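Local coordinates for protein CofB (Escherichia coli, PDB 5AX6) that is the trimeric minor pilin of the CFA/III type IVb pilus of enterotoxigenic Escherichia coli and probably takes part in pilus assembly, at residues D179-E184 against P202-G207. Residues are numbered along the deposited sequence; the frame is centred on the assembly and turned at random.
Sequences DIYVVE and PLTFSG
Tyr181 offers one face of its ring to Thr204, whose CG2 sits 3.7 Å from the ring centroid in a CH-pi contact, offset toward the rim and closest to CZ. A threonine fits because its one branch point carries both this methyl, set over the ring by lying anti to the carbonyl carbon, and a hydroxyl, OG1, that pairs with Ser206 OG at 3.2 Å. Pro202 brings CB to the ring edge, 3.8 Å from Tyr181 CE1. On the other side of the strand the apolar branches of Val182 and Leu203 lie side by side, and Ile180 CG2 packs on Phe205 CB at 3.8 Å; beta-branched Ile180 and Val182 suit a buried strand. Two backbone bonds flank Tyr181 and Thr204 in a single beta bridge: Phe205 N to Ile180 O, 2.8 Å, and Val182 N to Leu203 O, 2.9 Å. In the antiparallel sheet of the pilin domain, the chain leaving strand 201-202 touches strand 179-185 before entering helix 208-211. Tyr181 OH is hydrogen-bonded to Asn64 OD1 and to Gln48 OE1 of the second subunit. An alanine at Tyr181 would probably leave Thr204 CG2 and Pro202 CB without their aromatic partner and both amides without that hydroxyl. Further out, Asp179 OD1 accepts the N-H of Ile180 with its anti lone pair, and also a bond from a water that in turn accepts the N-H of Ser206.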
ATOM      1  N   ASP A 179      -6.603 -36.580  12.286  1.00 24.01           N
ATOM      2  CA  ASP A 179      -7.378 -37.785  12.045  1.00 24.12           C
ATOM      3  C   ASP A 179      -8.580 -37.824  12.970  1.00 30.54           C
ATOM      4  O   ASP A 179      -8.750 -36.965  13.859  1.00 24.29           O
ATOM      5  CB  ASP A 179      -6.534 -39.059  12.223  1.00 27.88           C
ATOM      6  CG  ASP A 179      -6.881 -40.144  11.187  1.00 37.97           C
ATOM      7  OD1 ASP A 179      -8.082 -40.331  10.867  1.00 34.89           O
ATOM      8  OD2 ASP A 179      -5.950 -40.795  10.669  1.00 39.80           O
ATOM      9  N   ILE A 180      -9.410 -38.833  12.741  1.00 23.20           N
ATOM     10  CA  ILE A 180     -10.634 -39.036  13.490  1.00 22.32           C
ATOM     11  C   ILE A 180     -10.714 -40.506  13.843  1.00 24.69           C
ATOM     12  O   ILE A 180     -10.677 -41.347  12.956  1.00 24.31           O
ATOM     13  CB  ILE A 180     -11.867 -38.634  12.671  1.00 24.23           C
ATOM     14  CG1 ILE A 180     -11.811 -37.140  12.332  1.00 34.65           C
ATOM     15  CG2 ILE A 180     -13.138 -39.002  13.416  1.00 22.48           C
ATOM     16  CD1 ILE A 180     -12.863 -36.701  11.335  1.00 39.06           C
ATOM     17  N   TYR A 181     -10.806 -40.810  15.132  1.00 22.89           N
ATOM     18  CA  TYR A 181     -10.878 -42.193  15.586  1.00 22.51           C
ATOM     19  C   TYR A 181     -12.206 -42.452  16.260  1.00 24.59           C
ATOM     20  O   TYR A 181     -12.789 -41.559  16.878  1.00 23.00           O
ATOM     21  CB  TYR A 181      -9.740 -42.518  16.561  1.00 18.98           C
ATOM     22  CG  TYR A 181      -8.423 -42.841  15.916  1.00 23.75           C
ATOM     23  CD1 TYR A 181      -7.916 -44.133  15.944  1.00 25.28           C
ATOM     24  CD2 TYR A 181      -7.684 -41.863  15.268  1.00 22.49           C
ATOM     25  CE1 TYR A 181      -6.699 -44.437  15.354  1.00 26.17           C
ATOM     26  CE2 TYR A 181      -6.470 -42.149  14.678  1.00 24.22           C
ATOM     27  CZ  TYR A 181      -5.980 -43.441  14.726  1.00 31.93           C
ATOM     28  OH  TYR A 181      -4.773 -43.729  14.135  1.00 27.82           O
ATOM     29  N   VAL A 182     -12.676 -43.690  16.156  1.00 21.72           N
ATOM     30  CA  VAL A 182     -13.826 -44.124  16.932  1.00 23.71           C
ATOM     31  C   VAL A 182     -13.343 -44.557  18.313  1.00 24.48           C
ATOM     32  O   VAL A 182     -12.367 -45.311  18.432  1.00 27.71           O
ATOM     33  CB  VAL A 182     -14.570 -45.284  16.240  1.00 24.39           C
ATOM     34  CG1 VAL A 182     -15.678 -45.813  17.130  1.00 27.36           C
ATOM     35  CG2 VAL A 182     -15.121 -44.830  14.901  1.00 32.28           C
ATOM     36  N   VAL A 183     -14.004 -44.073  19.360  1.00 21.10           N
ATOM     37  CA  VAL A 183     -13.654 -44.493  20.705  1.00 22.21           C
ATOM     38  C   VAL A 183     -14.876 -45.057  21.413  1.00 21.44           C
ATOM     39  O   VAL A 183     -16.004 -44.846  20.979  1.00 23.38           O
ATOM     40  CB  VAL A 183     -13.031 -43.333  21.520  1.00 25.91           C
ATOM     41  CG1 VAL A 183     -11.697 -42.920  20.883  1.00 19.83           C
ATOM     42  CG2 VAL A 183     -13.986 -42.136  21.612  1.00 21.77           C
ATOM     43  N   GLU A 184     -14.640 -45.795  22.488  1.00 23.19           N
ATOM     44  CA  GLU A 184     -15.718 -46.453  23.194  1.00 26.55           C
ATOM     45  C   GLU A 184     -15.430 -46.512  24.681  1.00 28.52           C
ATOM     46  O   GLU A 184     -14.275 -46.449  25.119  1.00 23.80           O
ATOM     47  CB  GLU A 184     -15.934 -47.874  22.645  1.00 23.65           C
ATOM     48  CG  GLU A 184     -14.727 -48.777  22.840  1.00 24.98           C
ATOM     49  CD  GLU A 184     -14.901 -50.169  22.241  1.00 32.77           C
ATOM     50  OE1 GLU A 184     -14.913 -50.303  20.996  1.00 29.85           O
ATOM     51  OE2 GLU A 184     -15.017 -51.135  23.026  1.00 28.10           O
ATOM     52  N   PRO A 202      -6.727 -50.179  15.894  1.00 30.40           N
ATOM     53  CA  PRO A 202      -7.578 -49.026  16.213  1.00 32.38           C
ATOM     54  C   PRO A 202      -8.343 -48.553  14.988  1.00 23.25           C
ATOM     55  O   PRO A 202      -7.786 -48.504  13.893  1.00 31.19           O
ATOM     56  CB  PRO A 202      -6.576 -47.969  16.696  1.00 29.94           C
ATOM     57  CG  PRO A 202      -5.457 -48.780  17.279  1.00 30.54           C
ATOM     58  CD  PRO A 202      -5.345 -49.992  16.372  1.00 29.41           C
ATOM     59  N   LEU A 203      -9.611 -48.218  15.190  1.00 28.36           N
ATOM     60  CA  LEU A 203     -10.534 -47.920  14.101  1.00 28.85           C
ATOM     61  C   LEU A 203     -10.615 -46.426  13.809  1.00 31.11           C
ATOM     62  O   LEU A 203     -11.090 -45.643  14.639  1.00 27.95           O
ATOM     63  CB  LEU A 203     -11.925 -48.461  14.441  1.00 29.55           C
ATOM     64  CG  LEU A 203     -13.055 -48.232  13.431  1.00 30.30           C
ATOM     65  CD1 LEU A 203     -12.786 -48.969  12.127  1.00 36.88           C
ATOM     66  CD2 LEU A 203     -14.394 -48.661  14.017  1.00 35.92           C
ATOM     67  N   THR A 204     -10.146 -46.034  12.631  1.00 26.91           N
ATOM     68  CA  THR A 204     -10.258 -44.641  12.190  1.00 26.51           C
ATOM     69  C   THR A 204     -11.579 -44.477  11.494  1.00 34.87           C
ATOM     70  O   THR A 204     -12.172 -45.464  11.054  1.00 33.13           O
ATOM     71  CB  THR A 204      -9.136 -44.242  11.235  1.00 30.72           C
ATOM     72  OG1 THR A 204      -9.248 -45.017  10.037  1.00 36.71           O
ATOM     73  CG2 THR A 204      -7.784 -44.476  11.878  1.00 29.84           C
ATOM     74  N   PHE A 205     -12.054 -43.241  11.387  1.00 30.31           N
ATOM     75  CA  PHE A 205     -13.340 -43.037  10.740  1.00 36.70           C
ATOM     76  C   PHE A 205     -13.344 -43.546   9.298  1.00 38.55           C
ATOM     77  O   PHE A 205     -14.372 -44.013   8.810  1.00 43.00           O
ATOM     78  CB  PHE A 205     -13.749 -41.570  10.750  1.00 35.63           C
ATOM     79  CG  PHE A 205     -15.092 -41.339  10.134  1.00 39.65           C
ATOM     80  CD1 PHE A 205     -16.249 -41.668  10.831  1.00 44.94           C
ATOM     81  CD2 PHE A 205     -15.204 -40.838   8.849  1.00 45.54           C
ATOM     82  CE1 PHE A 205     -17.498 -41.479  10.262  1.00 47.60           C
ATOM     83  CE2 PHE A 205     -16.451 -40.645   8.275  1.00 51.75           C
ATOM     84  CZ  PHE A 205     -17.598 -40.967   8.984  1.00 46.74           C
ATOM     85  N   SER A 206     -12.202 -43.464   8.622  1.00 35.59           N
ATOM     86  CA  SER A 206     -12.127 -43.909   7.228  1.00 40.13           C
ATOM     87  C   SER A 206     -12.416 -45.408   7.122  1.00 44.48           C
ATOM     88  O   SER A 206     -13.005 -45.863   6.144  1.00 50.31           O
ATOM     89  CB  SER A 206     -10.761 -43.572   6.610  1.00 42.57           C
ATOM     90  OG  SER A 206      -9.788 -44.567   6.889  1.00 57.11           O
ATOM     91  N   GLY A 207     -12.031 -46.170   8.140  1.00 48.05           N
ATOM     92  CA  GLY A 207     -12.300 -47.598   8.145  1.00 46.00           C
ATOM     93  C   GLY A 207     -13.673 -47.966   8.694  1.00 48.36           C
ATOM     94  O   GLY A 207     -14.023 -49.147   8.776  1.00 48.61           O
TER
HETATM   95  O   HOH W   1     -10.159 -41.407   9.014  1.00 39.92           O